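Long-range contact in fructokinase (Vibrio cholerae serotype O1, PDB 5EYN), which phosphorylates fructose with ATP, as a fructokinase of the PfkB carbohydrate kinase family: residues 43-57 and 307-319. Residues are numbered along the deposited sequence; the frame is centred on the assembly and turned at random.
With NA (sodium ion), chain F; FRU (beta-D-fructofuranose), chain B.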
loop_
_atom_site.group_PDB
_atom_site.type_symbol
_atom_site.label_atom_id
_atom_site.label_comp_id
_atom_site.label_asym_id
_atom_site.label_seq_id
_atom_site.Cartn_x
_atom_site.Cartn_y
_atom_site.Cartn_z
ATOM N N PRO A 43 -7.732 -1.908 -11.246
ATOM C CA PRO A 43 -7.394 -0.514 -11.557
ATOM C C PRO A 43 -8.512 0.388 -11.098
ATOM O O PRO A 43 -9.699 0.055 -11.214
ATOM C CB PRO A 43 -7.276 -0.523 -13.071
ATOM C CG PRO A 43 -8.190 -1.653 -13.524
ATOM C CD PRO A 43 -8.088 -2.695 -12.449
ATOM N N GLY A 44 -8.145 1.550 -10.589
ATOM C CA GLY A 44 -9.118 2.460 -10.044
ATOM C C GLY A 44 -8.548 3.860 -9.951
ATOM O O GLY A 44 -7.600 4.227 -10.654
ATOM N N GLY A 45 -9.182 4.640 -9.092
ATOM C CA GLY A 45 -8.866 6.053 -8.938
ATOM C C GLY A 45 -9.896 6.854 -9.717
ATOM O O GLY A 45 -9.989 6.734 -10.929
ATOM N N ALA A 46 -10.665 7.689 -9.027
ATOM C CA ALA A 46 -11.847 8.287 -9.639
ATOM C C ALA A 46 -11.597 8.945 -10.996
ATOM O O ALA A 46 -12.309 8.653 -11.941
ATOM C CB ALA A 46 -12.537 9.253 -8.693
ATOM N N PRO A 47 -10.595 9.836 -11.122
ATOM C CA PRO A 47 -10.441 10.437 -12.455
ATOM C C PRO A 47 -10.004 9.428 -13.527
ATOM O O PRO A 47 -10.358 9.578 -14.697
ATOM C CB PRO A 47 -9.389 11.525 -12.231
ATOM C CG PRO A 47 -8.703 11.155 -11.004
ATOM C CD PRO A 47 -9.673 10.427 -10.138
ATOM N N ALA A 48 -9.251 8.405 -13.138
ATOM C CA ALA A 48 -8.890 7.346 -14.088
ATOM C C ALA A 48 -10.135 6.565 -14.512
ATOM O O ALA A 48 -10.316 6.238 -15.689
ATOM C CB ALA A 48 -7.852 6.424 -13.475
ATOM N N ASN A 49 -11.004 6.297 -13.545
ATOM C CA ASN A 49 -12.264 5.615 -13.807
ATOM C C ASN A 49 -13.091 6.407 -14.790
ATOM O O ASN A 49 -13.657 5.853 -15.739
ATOM C CB ASN A 49 -13.051 5.448 -12.504
ATOM C CG ASN A 49 -12.358 4.559 -11.494
ATOM O OD1 ASN A 49 -11.537 3.715 -11.837
ATOM N ND2 ASN A 49 -12.719 4.732 -10.234
ATOM N N VAL A 50 -13.191 7.718 -14.582
ATOM C CA VAL A 50 -13.943 8.561 -15.497
ATOM C C VAL A 50 -13.339 8.533 -16.905
ATOM O O VAL A 50 -14.060 8.450 -17.916
ATOM C CB VAL A 50 -14.043 10.005 -14.973
ATOM C CG1 VAL A 50 -14.770 10.870 -15.976
ATOM C CG2 VAL A 50 -14.783 10.038 -13.633
ATOM N N ALA A 51 -12.016 8.616 -16.969
ATOM C CA ALA A 51 -11.327 8.597 -18.251
ATOM C C ALA A 51 -11.677 7.329 -19.014
ATOM O O ALA A 51 -11.978 7.370 -20.202
ATOM C CB ALA A 51 -9.822 8.691 -18.061
ATOM N N VAL A 52 -11.620 6.190 -18.336
ATOM C CA VAL A 52 -11.875 4.923 -18.980
ATOM C C VAL A 52 -13.355 4.838 -19.358
ATOM O O VAL A 52 -13.680 4.315 -20.419
ATOM C CB VAL A 52 -11.437 3.770 -18.078
ATOM C CG1 VAL A 52 -11.901 2.429 -18.615
ATOM C CG2 VAL A 52 -9.915 3.762 -17.950
ATOM N N ALA A 53 -14.250 5.347 -18.514
ATOM C CA ALA A 53 -15.670 5.302 -18.832
ATOM C C ALA A 53 -15.930 6.035 -20.130
ATOM O O ALA A 53 -16.689 5.562 -20.976
ATOM C CB ALA A 53 -16.485 5.918 -17.744
ATOM N N ILE A 54 -15.331 7.213 -20.275
ATOM C CA ILE A 54 -15.503 8.003 -21.486
ATOM C C ILE A 54 -14.952 7.258 -22.706
ATOM O O ILE A 54 -15.603 7.173 -23.746
ATOM C CB ILE A 54 -14.839 9.376 -21.322
ATOM C CG1 ILE A 54 -15.631 10.199 -20.307
ATOM C CG2 ILE A 54 -14.777 10.086 -22.647
ATOM C CD1 ILE A 54 -14.913 11.452 -19.826
ATOM N N ALA A 55 -13.748 6.719 -22.575
ATOM C CA ALA A 55 -13.117 5.988 -23.663
ATOM C C ALA A 55 -13.938 4.766 -24.091
ATOM O O ALA A 55 -14.083 4.491 -25.281
ATOM C CB ALA A 55 -11.703 5.587 -23.279
ATOM N N ARG A 56 -14.519 4.068 -23.127
ATOM C CA ARG A 56 -15.301 2.877 -23.439
ATOM C C ARG A 56 -16.527 3.225 -24.251
ATOM O O ARG A 56 -17.010 2.398 -25.012
ATOM C CB ARG A 56 -15.723 2.165 -22.169
ATOM C CG ARG A 56 -14.570 1.512 -21.461
ATOM C CD ARG A 56 -14.855 0.105 -21.131
ATOM N NE ARG A 56 -13.724 -0.530 -20.469
ATOM C CZ ARG A 56 -13.836 -1.423 -19.505
ATOM N NH1 ARG A 56 -15.030 -1.787 -19.081
ATOM N NH2 ARG A 56 -12.753 -1.949 -18.972
ATOM N N LEU A 57 -17.032 4.437 -24.087
ATOM C CA LEU A 57 -18.184 4.922 -24.838
ATOM C C LEU A 57 -17.758 5.546 -26.165
ATOM O O LEU A 57 -18.586 6.112 -26.854
ATOM C CB LEU A 57 -18.975 5.932 -23.995
ATOM C CG LEU A 57 -19.683 5.377 -22.753
ATOM C CD1 LEU A 57 -20.152 6.531 -21.868
ATOM C CD2 LEU A 57 -20.842 4.483 -23.144
ATOM N N GLY A 307 -14.634 -4.085 -9.135
ATOM C CA GLY A 307 -13.650 -3.186 -9.723
ATOM C C GLY A 307 -14.384 -2.009 -10.323
ATOM O O GLY A 307 -15.423 -2.157 -10.950
ATOM N N ALA A 308 -13.855 -0.809 -10.116
ATOM C CA ALA A 308 -14.485 0.399 -10.640
ATOM C C ALA A 308 -14.600 0.390 -12.155
ATOM O O ALA A 308 -15.549 0.928 -12.699
ATOM C CB ALA A 308 -13.711 1.628 -10.196
ATOM N N MET A 309 -13.621 -0.192 -12.831
ATOM C CA MET A 309 -13.575 -0.077 -14.278
ATOM C C MET A 309 -14.161 -1.276 -15.004
ATOM O O MET A 309 -14.431 -1.218 -16.192
ATOM C CB MET A 309 -12.142 0.078 -14.765
ATOM C CG MET A 309 -11.473 1.329 -14.296
ATOM S SD MET A 309 -9.809 1.435 -14.959
ATOM C CE MET A 309 -9.272 2.992 -14.254
ATOM N N THR A 310 -14.319 -2.387 -14.297
ATOM C CA THR A 310 -14.531 -3.669 -14.973
ATOM C C THR A 310 -15.751 -3.663 -15.879
ATOM O O THR A 310 -15.682 -4.149 -17.013
ATOM C CB THR A 310 -14.650 -4.765 -13.934
ATOM O OG1 THR A 310 -13.537 -4.652 -13.033
ATOM C CG2 THR A 310 -14.629 -6.118 -14.608
ATOM N N ALA A 311 -16.862 -3.134 -15.380
ATOM C CA ALA A 311 -18.129 -3.188 -16.100
ATOM C C ALA A 311 -18.541 -1.849 -16.697
ATOM O O ALA A 311 -19.689 -1.652 -17.072
ATOM C CB ALA A 311 -19.220 -3.745 -15.179
ATOM N N LEU A 312 -17.598 -0.915 -16.794
ATOM C CA LEU A 312 -17.886 0.336 -17.494
ATOM C C LEU A 312 -18.344 -0.012 -18.914
ATOM O O LEU A 312 -17.618 -0.674 -19.654
ATOM C CB LEU A 312 -16.658 1.241 -17.513
ATOM C CG LEU A 312 -16.237 1.778 -16.149
ATOM C CD1 LEU A 312 -14.918 2.516 -16.268
ATOM C CD2 LEU A 312 -17.314 2.699 -15.609
ATOM N N PRO A 313 -19.546 0.444 -19.304
ATOM C CA PRO A 313 -20.136 -0.112 -20.528
ATOM C C PRO A 313 -19.649 0.543 -21.805
ATOM O O PRO A 313 -19.227 1.708 -21.829
ATOM C CB PRO A 313 -21.634 0.154 -20.339
ATOM C CG PRO A 313 -21.687 1.393 -19.502
ATOM C CD PRO A 313 -20.529 1.227 -18.537
ATOM N N ASN A 314 -19.716 -0.205 -22.892
ATOM C CA ASN A 314 -19.652 0.390 -24.219
ATOM C C ASN A 314 -21.050 0.782 -24.660
ATOM O O ASN A 314 -22.039 0.530 -23.966
ATOM C CB ASN A 314 -18.964 -0.546 -25.235
ATOM C CG ASN A 314 -19.596 -1.923 -25.330
ATOM O OD1 ASN A 314 -20.788 -2.122 -25.081
ATOM N ND2 ASN A 314 -18.779 -2.892 -25.717
ATOM N N GLN A 315 -21.154 1.400 -25.824
ATOM C CA GLN A 315 -22.444 1.859 -26.288
ATOM C C GLN A 315 -23.424 0.711 -26.545
ATOM O O GLN A 315 -24.598 0.842 -26.233
ATOM C CB GLN A 315 -22.296 2.711 -27.531
ATOM C CG GLN A 315 -21.738 4.089 -27.230
ATOM C CD GLN A 315 -21.857 5.035 -28.392
ATOM O OE1 GLN A 315 -22.700 4.865 -29.268
ATOM N NE2 GLN A 315 -21.018 6.056 -28.404
ATOM N N ALA A 316 -22.953 -0.415 -27.085
ATOM C CA ALA A 316 -23.855 -1.530 -27.349
ATOM C C ALA A 316 -24.504 -2.005 -26.060
ATOM O O ALA A 316 -25.705 -2.246 -26.017
ATOM C CB ALA A 316 -23.126 -2.686 -28.038
ATOM N N ALA A 317 -23.720 -2.113 -24.992
ATOM C CA ALA A 317 -24.259 -2.566 -23.715
ATOM C C ALA A 317 -25.195 -1.527 -23.138
ATOM O O ALA A 317 -26.239 -1.855 -22.578
ATOM C CB ALA A 317 -23.128 -2.869 -22.725
ATOM N N LEU A 318 -24.797 -0.258 -23.212
ATOM C CA LEU A 318 -25.604 0.798 -22.622
ATOM C C LEU A 318 -26.946 0.945 -23.327
ATOM O O LEU A 318 -27.989 1.011 -22.687
ATOM C CB LEU A 318 -24.856 2.124 -22.632
ATOM C CG LEU A 318 -25.620 3.305 -22.023
ATOM C CD1 LEU A 318 -25.893 3.093 -20.554
ATOM C CD2 LEU A 318 -24.837 4.571 -22.227
ATOM N N TYR A 319 -26.923 0.988 -24.650
ATOM C CA TYR A 319 -28.164 1.075 -25.396
ATOM C C TYR A 319 -29.093 -0.098 -25.084
ATOM O O TYR A 319 -30.292 0.084 -24.913
ATOM C CB TYR A 319 -27.886 1.160 -26.900
ATOM C CG TYR A 319 -27.560 2.545 -27.410
ATOM C CD1 TYR A 319 -28.453 3.594 -27.249
ATOM C CD2 TYR A 319 -26.373 2.801 -28.098
ATOM C CE1 TYR A 319 -28.169 4.863 -27.745
ATOM C CE2 TYR A 319 -26.085 4.070 -28.598
ATOM C CZ TYR A 319 -26.987 5.085 -28.416
ATOM O OH TYR A 319 -26.692 6.339 -28.914
HETATM NA NA NA F . -17.497 -2.421 -11.100
HETATM C C1 FRU B . -10.177 7.356 -4.856
HETATM C C2 FRU B . -11.150 6.186 -4.901
HETATM C C3 FRU B . -10.655 4.904 -5.537
HETATM C C4 FRU B . -11.836 4.358 -6.270
HETATM C C5 FRU B . -12.591 5.599 -6.592
HETATM C C6 FRU B . -14.089 5.421 -6.632
HETATM O O1 FRU B . -9.899 7.834 -6.136
HETATM O O2 FRU B . -11.516 5.928 -3.580
HETATM O O3 FRU B . -10.135 4.092 -4.527
HETATM O O4 FRU B . -11.511 3.685 -7.438
HETATM O O5 FRU B . -12.257 6.596 -5.642
HETATM O O6 FRU B . -14.745 6.631 -6.921
HETATM O O HOH W 1 -11.328 -0.497 -8.886
HETATM O O HOH W 2 -11.486 -1.895 -11.933
HETATM O O HOH W 3 -18.381 3.537 -19.827
HETATM O O HOH W 4 -18.813 2.343 -27.149
HETATM O O HOH W 5 -17.369 -1.372 -13.209
HETATM O O HOH W 6 -17.986 -1.604 -9.355
#
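Met309 is the main bump here, an extended side chain that runs into the hollow between Pro43 and the first turns of helix 46-56. Its sulfur rests on the proline ring, SD lying 3.7 Å from Pro43 CB, while Val52 CG2 backs it from the helix. The methyl CE ends against Ala48 CB, 3.4 Å from Asn49 OD1. At the far end of the type I turn that starts at Met309, Leu312 makes the second bump: with CG anti to its carbonyl carbon (chi1 -67°), it sends CD1 against Val52 CG1 and the backbone of Asn49 and Ala53, and CD2 onto the small Ala53 CB.

Arg56 reaches back over the Met309-Leu312 turn, its chain bent at chi2 (-130°). NH1 donates to Leu312 O at 2.9 Å, on a lone pair, and to Thr310 O, whose carbonyl it meets from above the plane; both oxygens lie at the guanidinium edge. NH2 forms a salt bridge with Glu83, a second tie on the guanidinium beyond the two carbonyls. Farther on, Leu57 CD2 nestles against Pro313 O and Leu318 CD2, and just past the helix, Gln315 NE2 donates to Leu57 O (2.9 Å).

At the opposite end two waters join Pro43 O to the N-H groups of Ala308 and Met309. Ala308 CB presses on the amide of Asn49, 3.3 Å from ND2, which itself donates to fructose O4 and to Asp266. Gly307 O binds sodium. The loop thus packs lengthwise along the helix whose N-terminal end, with Gly45 N and Ala46 N donating to the sugar, forms part of the fructose pocket of this ribokinase-type fold.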